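Local coordinates for protein UDP-N-acetylglucosamine pyrophosphorylase (Entamoeba histolytica, PDB 3OC9) that probably makes UDP-N-acetylglucosamine and diphosphate from UTP and N-acetylglucosamine 1-phosphate, as a nucleotidyltransferase of the UDPGP type 1 family, at residues 93-98 against 124-129; 281-286 against 304-309. One frame throughout, in Å; residues are numbered along the deposited sequence.

Interaction 1: 93-98 against 124-129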
ATOM      1  N   MET A  93      13.888  15.887  -2.010  1.00 26.44           N
ATOM      2  CA  MET A  93      13.837  14.546  -2.648  1.00 25.94           C
ATOM      3  C   MET A  93      13.250  13.458  -1.731  1.00 24.43           C
ATOM      4  O   MET A  93      13.705  13.310  -0.597  1.00 25.39           O
ATOM      5  CB  MET A  93      15.246  14.135  -3.156  1.00 26.45           C
ATOM      6  CG  MET A  93      15.300  12.816  -3.965  1.00 28.34           C
ATOM      7  SD  MET A  93      16.856  12.502  -4.872  1.00 27.45           S
ATOM      8  CE  MET A  93      16.694  13.643  -6.225  1.00 28.40           C
ATOM      9  N   ILE A  94      12.255  12.718  -2.232  1.00 23.05           N
ATOM     10  CA  ILE A  94      11.759  11.476  -1.577  1.00 21.77           C
ATOM     11  C   ILE A  94      12.242  10.217  -2.340  1.00 21.60           C
ATOM     12  O   ILE A  94      11.780   9.960  -3.442  1.00 21.35           O
ATOM     13  CB  ILE A  94      10.180  11.448  -1.474  1.00 20.94           C
ATOM     14  CG1 ILE A  94       9.647  12.667  -0.713  1.00 20.98           C
ATOM     15  CG2 ILE A  94       9.695  10.114  -0.794  1.00 21.35           C
ATOM     16  CD1 ILE A  94       8.081  12.844  -0.851  1.00 21.27           C
ATOM     17  N   HIS A  95      13.159   9.435  -1.758  1.00 20.60           N
ATOM     18  CA  HIS A  95      13.634   8.181  -2.389  1.00 21.20           C
ATOM     19  C   HIS A  95      12.526   7.083  -2.347  1.00 20.57           C
ATOM     20  O   HIS A  95      11.783   7.001  -1.359  1.00 20.44           O
ATOM     21  CB  HIS A  95      14.960   7.713  -1.727  1.00 21.66           C
ATOM     22  CG  HIS A  95      16.163   8.533  -2.128  1.00 22.74           C
ATOM     23  ND1 HIS A  95      16.872   8.295  -3.288  1.00 23.70           N
ATOM     24  CD2 HIS A  95      16.745   9.614  -1.549  1.00 24.36           C
ATOM     25  CE1 HIS A  95      17.851   9.181  -3.399  1.00 24.17           C
ATOM     26  NE2 HIS A  95      17.789  10.004  -2.363  1.00 25.67           N
ATOM     27  N   TRP A  96      12.420   6.273  -3.416  1.00 19.89           N
ATOM     28  CA  TRP A  96      11.362   5.248  -3.608  1.00 19.08           C
ATOM     29  C   TRP A  96      12.013   3.881  -3.875  1.00 19.24           C
ATOM     30  O   TRP A  96      12.728   3.720  -4.880  1.00 19.02           O
ATOM     31  CB  TRP A  96      10.444   5.659  -4.791  1.00 19.15           C
ATOM     32  CG  TRP A  96       9.255   4.742  -5.135  1.00 18.51           C
ATOM     33  CD1 TRP A  96       8.787   3.648  -4.413  1.00 19.66           C
ATOM     34  CD2 TRP A  96       8.388   4.863  -6.275  1.00 19.21           C
ATOM     35  NE1 TRP A  96       7.684   3.097  -5.060  1.00 19.51           N
ATOM     36  CE2 TRP A  96       7.423   3.819  -6.195  1.00 18.46           C
ATOM     37  CE3 TRP A  96       8.332   5.757  -7.357  1.00 20.22           C
ATOM     38  CZ2 TRP A  96       6.411   3.645  -7.160  1.00 19.21           C
ATOM     39  CZ3 TRP A  96       7.312   5.589  -8.329  1.00 21.45           C
ATOM     40  CH2 TRP A  96       6.361   4.540  -8.210  1.00 19.98           C
ATOM     41  N   PHE A  97      11.771   2.918  -2.972  1.00 18.37           N
ATOM     42  CA  PHE A  97      12.351   1.557  -3.067  1.00 19.60           C
ATOM     43  C   PHE A  97      11.228   0.594  -3.526  1.00 20.01           C
ATOM     44  O   PHE A  97      10.189   0.479  -2.851  1.00 19.14           O
ATOM     45  CB  PHE A  97      12.972   1.158  -1.698  1.00 20.18           C
ATOM     46  CG  PHE A  97      13.993   2.166  -1.189  1.00 21.74           C
ATOM     47  CD1 PHE A  97      15.306   2.176  -1.704  1.00 21.41           C
ATOM     48  CD2 PHE A  97      13.647   3.112  -0.227  1.00 21.97           C
ATOM     49  CE1 PHE A  97      16.248   3.134  -1.275  1.00 22.30           C
ATOM     50  CE2 PHE A  97      14.584   4.073   0.227  1.00 22.77           C
ATOM     51  CZ  PHE A  97      15.896   4.077  -0.306  1.00 21.91           C
ATOM     52  N   LEU A  98      11.448  -0.075  -4.669  1.00 19.69           N
ATOM     53  CA  LEU A  98      10.419  -0.915  -5.298  0.70 20.60           C
ATOM     54  C   LEU A  98      10.846  -2.372  -5.300  1.00 20.88           C
ATOM     55  O   LEU A  98      11.816  -2.741  -5.973  1.00 21.32           O
ATOM     56  CB  LEU A  98      10.147  -0.468  -6.743  0.70 21.07           C
ATOM     57  CG  LEU A  98       9.448   0.866  -6.951  0.70 23.62           C
ATOM     58  CD1 LEU A  98      10.501   1.934  -7.125  0.70 26.07           C
ATOM     59  CD2 LEU A  98       8.533   0.791  -8.186  0.70 27.26           C
ATOM     60  N   GLN A 124      16.484   8.790  -7.806  1.00 24.06           N
ATOM     61  CA  GLN A 124      15.545   8.495  -6.681  1.00 23.13           C
ATOM     62  C   GLN A 124      14.686   7.227  -6.780  1.00 23.13           C
ATOM     63  O   GLN A 124      13.941   6.933  -5.844  1.00 22.71           O
ATOM     64  CB  GLN A 124      14.640   9.720  -6.386  1.00 23.10           C
ATOM     65  CG  GLN A 124      13.380   9.884  -7.280  1.00 21.32           C
ATOM     66  CD  GLN A 124      12.717  11.256  -7.096  1.00 20.59           C
ATOM     67  OE1 GLN A 124      12.865  12.156  -7.940  1.00 20.20           O
ATOM     68  NE2 GLN A 124      12.001  11.427  -5.983  1.00 22.54           N
ATOM     69  N   ILE A 125      14.779   6.488  -7.896  1.00 22.82           N
ATOM     70  CA  ILE A 125      14.012   5.244  -8.126  0.50 22.79           C
ATOM     71  C   ILE A 125      14.952   4.054  -7.953  1.00 22.57           C
ATOM     72  O   ILE A 125      15.972   4.002  -8.639  1.00 22.66           O
ATOM     73  CB  ILE A 125      13.478   5.205  -9.586  0.50 23.24           C
ATOM     74  CG1 ILE A 125      12.518   6.364  -9.840  0.50 23.85           C
ATOM     75  CG2 ILE A 125      12.809   3.857  -9.912  0.50 23.44           C
ATOM     76  CD1 ILE A 125      11.178   6.167  -9.198  0.50 22.76           C
ATOM     77  N   HIS A 126      14.610   3.099  -7.067  1.00 21.69           N
ATOM     78  CA  HIS A 126      15.510   1.959  -6.758  1.00 22.60           C
ATOM     79  C   HIS A 126      14.792   0.593  -6.736  1.00 22.97           C
ATOM     80  O   HIS A 126      14.212   0.209  -5.698  1.00 21.57           O
ATOM     81  CB  HIS A 126      16.226   2.177  -5.402  1.00 22.92           C
ATOM     82  CG  HIS A 126      16.780   3.560  -5.210  1.00 23.78           C
ATOM     83  ND1 HIS A 126      18.063   3.908  -5.588  1.00 26.19           N
ATOM     84  CD2 HIS A 126      16.233   4.676  -4.660  1.00 22.90           C
ATOM     85  CE1 HIS A 126      18.275   5.182  -5.297  1.00 26.25           C
ATOM     86  NE2 HIS A 126      17.182   5.672  -4.727  1.00 24.35           N
ATOM     87  N   CYS A 127      14.874  -0.153  -7.844  1.00 22.74           N
ATOM     88  CA  CYS A 127      14.300  -1.516  -7.907  1.00 23.62           C
ATOM     89  C   CYS A 127      15.266  -2.533  -7.275  1.00 23.37           C
ATOM     90  O   CYS A 127      16.487  -2.499  -7.555  1.00 24.09           O
ATOM     91  CB  CYS A 127      13.974  -1.917  -9.371  1.00 23.50           C
ATOM     92  SG  CYS A 127      12.667  -0.965 -10.214  1.00 28.77           S
ATOM     93  N   PHE A 128      14.746  -3.402  -6.400  1.00 23.12           N
ATOM     94  CA  PHE A 128      15.560  -4.470  -5.729  1.00 22.92           C
ATOM     95  C   PHE A 128      14.857  -5.846  -5.669  1.00 23.42           C
ATOM     96  O   PHE A 128      13.641  -5.910  -5.513  1.00 22.17           O
ATOM     97  CB  PHE A 128      16.006  -4.031  -4.320  1.00 23.45           C
ATOM     98  CG  PHE A 128      14.872  -3.896  -3.313  1.00 22.33           C
ATOM     99  CD1 PHE A 128      14.002  -2.771  -3.332  1.00 21.53           C
ATOM    100  CD2 PHE A 128      14.677  -4.874  -2.332  1.00 22.90           C
ATOM    101  CE1 PHE A 128      12.949  -2.657  -2.393  1.00 22.48           C
ATOM    102  CE2 PHE A 128      13.638  -4.767  -1.390  1.00 25.21           C
ATOM    103  CZ  PHE A 128      12.768  -3.651  -1.416  1.00 23.21           C
ATOM    104  N   PRO A 129      15.624  -6.965  -5.784  1.00 24.32           N
ATOM    105  CA  PRO A 129      14.933  -8.273  -5.796  1.00 24.66           C
ATOM    106  C   PRO A 129      14.778  -8.947  -4.421  1.00 24.64           C
ATOM    107  O   PRO A 129      15.665  -8.823  -3.569  1.00 24.98           O
ATOM    108  CB  PRO A 129      15.827  -9.130  -6.716  1.00 25.77           C
ATOM    109  CG  PRO A 129      17.232  -8.556  -6.503  1.00 25.44           C
ATOM    110  CD  PRO A 129      17.019  -7.063  -6.271  1.00 24.98           C
TER
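His95 and His126 meet rim to rim, ND1 of His95 3.0 Å from NE2 of His126 in a hydrogen bond that either ring could donate. Beside them the Phe97 ring lies nearly parallel to that of His126 but slid off it, CE1 of Phe97 3.7 Å from CD2 of His126; Phe172 of helix 169-176 joins this aromatic cluster. Trp96, Leu98 and Ile125 share the other face. Trp96 CG is anti to its backbone N (chi1 -178°), and Ile125, in the conformer given, runs alongside, its CD1 near CE3 of Trp96. The contact is looser at partly exposed Met93, whose SD is 3.9 Å from Gln124 CB, and at Cys127, where SG stays 4.3 Å from Leu98 CB. Backbone hydrogen bonds join the parallel strands 95-100 and 125-134, the ends of a beta-alpha-beta unit crossing over through helix 105-114. Where the pairing starts, Gln124 NE2 gives a hydrogen bond to Ile94 O at 2.9 Å, from 44° above that carbonyl plane, and a second to Gln80 OE1. Gln124 OE1 accepts from Ser121 N, satisfying the buried amide. The histidine bond needs an N-H on one ring and a bare nitrogen on the other, so their protonation is probably coupled.

Interaction 2: 281-286 against 304-309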
ATOM      1  N   TYR A 281       6.765 -19.865   9.079  1.00 26.73           N
ATOM      2  CA  TYR A 281       6.278 -20.241   7.732  1.00 27.08           C
ATOM      3  C   TYR A 281       4.749 -20.397   7.674  1.00 26.15           C
ATOM      4  O   TYR A 281       4.101 -20.748   8.684  1.00 26.09           O
ATOM      5  CB  TYR A 281       6.991 -21.516   7.193  1.00 27.70           C
ATOM      6  CG  TYR A 281       8.472 -21.325   6.906  1.00 31.41           C
ATOM      7  CD1 TYR A 281       8.909 -20.413   5.936  1.00 33.39           C
ATOM      8  CD2 TYR A 281       9.442 -22.064   7.597  1.00 34.71           C
ATOM      9  CE1 TYR A 281      10.269 -20.227   5.676  1.00 35.85           C
ATOM     10  CE2 TYR A 281      10.815 -21.884   7.343  1.00 37.22           C
ATOM     11  CZ  TYR A 281      11.219 -20.963   6.378  1.00 38.51           C
ATOM     12  OH  TYR A 281      12.572 -20.774   6.115  1.00 40.84           O
ATOM     13  N   HIS A 282       4.174 -20.084   6.507  1.00 25.61           N
ATOM     14  CA  HIS A 282       2.758 -20.340   6.188  1.00 25.80           C
ATOM     15  C   HIS A 282       2.647 -21.093   4.840  1.00 27.28           C
ATOM     16  O   HIS A 282       3.574 -21.013   4.021  1.00 26.94           O
ATOM     17  CB  HIS A 282       1.986 -19.010   6.042  1.00 25.39           C
ATOM     18  CG  HIS A 282       1.939 -18.172   7.290  1.00 24.94           C
ATOM     19  ND1 HIS A 282       0.834 -18.130   8.116  1.00 29.21           N
ATOM     20  CD2 HIS A 282       2.847 -17.323   7.833  1.00 26.33           C
ATOM     21  CE1 HIS A 282       1.068 -17.300   9.123  1.00 29.17           C
ATOM     22  NE2 HIS A 282       2.288 -16.805   8.981  1.00 27.13           N
ATOM     23  N   ILE A 283       1.525 -21.791   4.617  1.00 28.78           N
ATOM     24  CA  ILE A 283       1.212 -22.442   3.322  0.70 30.64           C
ATOM     25  C   ILE A 283       0.200 -21.614   2.524  1.00 31.51           C
ATOM     26  O   ILE A 283      -0.890 -21.277   3.044  1.00 31.28           O
ATOM     27  CB  ILE A 283       0.619 -23.883   3.506  0.70 31.67           C
ATOM     28  CG1 ILE A 283       1.571 -24.811   4.278  0.70 32.31           C
ATOM     29  CG2 ILE A 283       0.205 -24.511   2.148  0.70 32.83           C
ATOM     30  CD1 ILE A 283       3.028 -24.688   3.886  0.70 32.70           C
ATOM     31  N   ALA A 284       0.551 -21.283   1.274  1.00 32.49           N
ATOM     32  CA  ALA A 284      -0.349 -20.624   0.329  1.00 34.39           C
ATOM     33  C   ALA A 284      -0.499 -21.509  -0.920  1.00 36.77           C
ATOM     34  O   ALA A 284       0.471 -22.142  -1.357  1.00 37.39           O
ATOM     35  CB  ALA A 284       0.187 -19.235  -0.042  1.00 33.80           C
ATOM     36  N   LYS A 285      -1.702 -21.571  -1.495  1.00 38.57           N
ATOM     37  CA  LYS A 285      -1.942 -22.484  -2.636  1.00 40.95           C
ATOM     38  C   LYS A 285      -2.175 -21.801  -3.999  1.00 42.13           C
ATOM     39  O   LYS A 285      -2.510 -20.606  -4.061  1.00 42.14           O
ATOM     40  CB  LYS A 285      -3.057 -23.488  -2.317  1.00 41.51           C
ATOM     41  CG  LYS A 285      -2.766 -24.367  -1.113  1.00 42.41           C
ATOM     42  CD  LYS A 285      -3.430 -25.725  -1.261  1.00 46.50           C
ATOM     43  CE  LYS A 285      -3.085 -26.654  -0.103  1.00 47.19           C
ATOM     44  NZ  LYS A 285      -4.059 -26.510   1.008  1.00 49.38           N
ATOM     45  N   LYS A 286      -2.004 -22.586  -5.071  1.00 43.77           N
ATOM     46  CA  LYS A 286      -1.941 -22.099  -6.452  1.00 45.28           C
ATOM     47  C   LYS A 286      -2.390 -23.195  -7.435  1.00 46.11           C
ATOM     48  O   LYS A 286      -2.255 -24.388  -7.143  1.00 46.56           O
ATOM     49  CB  LYS A 286      -0.488 -21.698  -6.752  1.00 45.58           C
ATOM     50  CG  LYS A 286      -0.239 -20.936  -8.029  1.00 47.77           C
ATOM     51  CD  LYS A 286       1.223 -20.507  -8.112  1.00 49.92           C
ATOM     52  CE  LYS A 286       1.574 -19.984  -9.497  1.00 51.85           C
ATOM     53  NZ  LYS A 286       0.805 -18.744  -9.814  1.00 53.04           N
ATOM     54  N   ASN A 304      -3.484 -26.897  -6.790  1.00 49.57           N
ATOM     55  CA  ASN A 304      -2.655 -28.111  -6.769  1.00 48.16           C
ATOM     56  C   ASN A 304      -1.191 -27.886  -6.347  1.00 46.33           C
ATOM     57  O   ASN A 304      -0.464 -28.842  -6.075  1.00 46.53           O
ATOM     58  CB  ASN A 304      -2.720 -28.849  -8.129  1.00 49.13           C
ATOM     59  CG  ASN A 304      -2.050 -28.076  -9.260  1.00 48.70           C
ATOM     60  OD1 ASN A 304      -2.241 -26.867  -9.416  1.00 47.53           O
ATOM     61  ND2 ASN A 304      -1.277 -28.786 -10.077  1.00 51.55           N
ATOM     62  N   GLY A 305      -0.769 -26.624  -6.296  1.00 43.99           N
ATOM     63  CA  GLY A 305       0.607 -26.282  -5.925  1.00 41.49           C
ATOM     64  C   GLY A 305       0.724 -25.620  -4.558  1.00 39.13           C
ATOM     65  O   GLY A 305      -0.169 -24.871  -4.147  1.00 39.12           O
ATOM     66  N   ILE A 306       1.834 -25.894  -3.867  1.00 37.04           N
ATOM     67  CA  ILE A 306       2.125 -25.333  -2.530  1.00 34.39           C
ATOM     68  C   ILE A 306       3.283 -24.324  -2.603  1.00 33.36           C
ATOM     69  O   ILE A 306       4.366 -24.671  -3.089  1.00 33.09           O
ATOM     70  CB  ILE A 306       2.432 -26.479  -1.503  1.00 34.55           C
ATOM     71  CG1 ILE A 306       1.154 -27.256  -1.176  1.00 34.19           C
ATOM     72  CG2 ILE A 306       3.131 -25.936  -0.215  1.00 33.36           C
ATOM     73  CD1 ILE A 306       1.370 -28.481  -0.296  1.00 33.74           C
ATOM     74  N   LYS A 307       3.037 -23.085  -2.140  1.00 31.05           N
ATOM     75  CA  LYS A 307       4.067 -22.037  -1.983  1.00 30.34           C
ATOM     76  C   LYS A 307       4.383 -21.806  -0.490  1.00 29.60           C
ATOM     77  O   LYS A 307       3.499 -21.416   0.249  1.00 29.63           O
ATOM     78  CB  LYS A 307       3.586 -20.684  -2.570  1.00 30.13           C
ATOM     79  CG  LYS A 307       3.308 -20.642  -4.079  1.00 32.45           C
ATOM     80  CD  LYS A 307       2.667 -19.287  -4.477  1.00 34.72           C
ATOM     81  CE  LYS A 307       1.270 -19.159  -3.879  1.00 35.94           C
ATOM     82  NZ  LYS A 307       0.852 -17.731  -3.787  1.00 37.14           N
ATOM     83  N   LYS A 308       5.627 -22.049  -0.059  1.00 29.30           N
ATOM     84  CA  LYS A 308       6.085 -21.738   1.316  1.00 28.91           C
ATOM     85  C   LYS A 308       6.378 -20.231   1.462  1.00 27.95           C
ATOM     86  O   LYS A 308       7.306 -19.725   0.819  1.00 28.49           O
ATOM     87  CB  LYS A 308       7.351 -22.570   1.638  1.00 29.51           C
ATOM     88  CG  LYS A 308       7.960 -22.317   3.009  1.00 32.96           C
ATOM     89  CD  LYS A 308       9.449 -22.730   3.084  1.00 38.01           C
ATOM     90  CE  LYS A 308       9.639 -24.225   2.960  1.00 40.60           C
ATOM     91  NZ  LYS A 308      11.084 -24.619   3.144  1.00 43.36           N
ATOM     92  N   GLU A 309       5.604 -19.525   2.306  1.00 26.66           N
ATOM     93  CA  GLU A 309       5.693 -18.052   2.427  1.00 25.43           C
ATOM     94  C   GLU A 309       5.909 -17.524   3.858  1.00 24.69           C
ATOM     95  O   GLU A 309       5.561 -18.196   4.844  1.00 24.28           O
ATOM     96  CB  GLU A 309       4.435 -17.367   1.840  1.00 25.63           C
ATOM     97  CG  GLU A 309       4.215 -17.572   0.329  1.00 28.35           C
ATOM     98  CD  GLU A 309       2.989 -16.833  -0.228  1.00 31.57           C
ATOM     99  OE1 GLU A 309       2.246 -16.195   0.550  1.00 32.14           O
ATOM    100  OE2 GLU A 309       2.757 -16.908  -1.461  1.00 32.03           O
TER
HETATM  101  O   HOH W   1      -1.905 -18.090  -3.313  1.00 44.65           O
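With Lys308 CG anti to its backbone N (chi1 178°), that CG sits 3.6 Å from Tyr281 CD1, and CD, next along the chain, lies over one face of the ring. CD of Lys308 stands 3.9 Å from the Tyr281 ring centroid in a CH-pi contact, offset toward the rim; its NZ is farther off, at most a weak cation-pi partner. On the sheet face that carries Lys308, CG2 of Ile283, in the conformer given, meets CG2 of Ile306. On the face of Ala284, Lys307 and Glu309, a bend at chi3 (-67°) brings Lys307 CE 4.0 Å from Ala284 CB. The carboxylate of Glu309 also rests against this methyl, CD to CB 3.7 Å, and takes a salt bridge from Lys307 NZ at OE2, 3.1 Å away on the syn side. Strands 282-286 and 305-309 form a two-stranded antiparallel sheet ending in a classic beta bulge, in which two residues, Asn304 and Gly305, stand opposite the single Lys286 and both N atoms donate to its O. Asn304 OD1 accepts from Val288 N, just after strand 282-286. One water donates to Lys285 O at 2.7 Å and accepts from Lys307 NZ. At the opposite end the His282 ring stacks on Phe311, and its NE2 bonds to Asp314 OD2.

Interaction 1 is buried and interaction 2 lies at the surface, their centres about 29 Å apart and their nearest atoms about 14 Å. They hold different elements: 93-98 and 124-129 are neighbouring parallel strands of the large mixed sheet, linked through a helix and flanked by others, whereas 281-286 and 304-309 make a separate antiparallel pair, with no helix in the chain between them. Chemistry follows place. Inside, aromatic and aliphatic groups pack on both faces and polar side chains pair with protein partners; outside, lysines, a salt bridge and a bridging water accompany a few apolar contacts. Strand 125-134 leads toward the outer pair, since Val136, just beyond it, bonds through its backbone to Ile306.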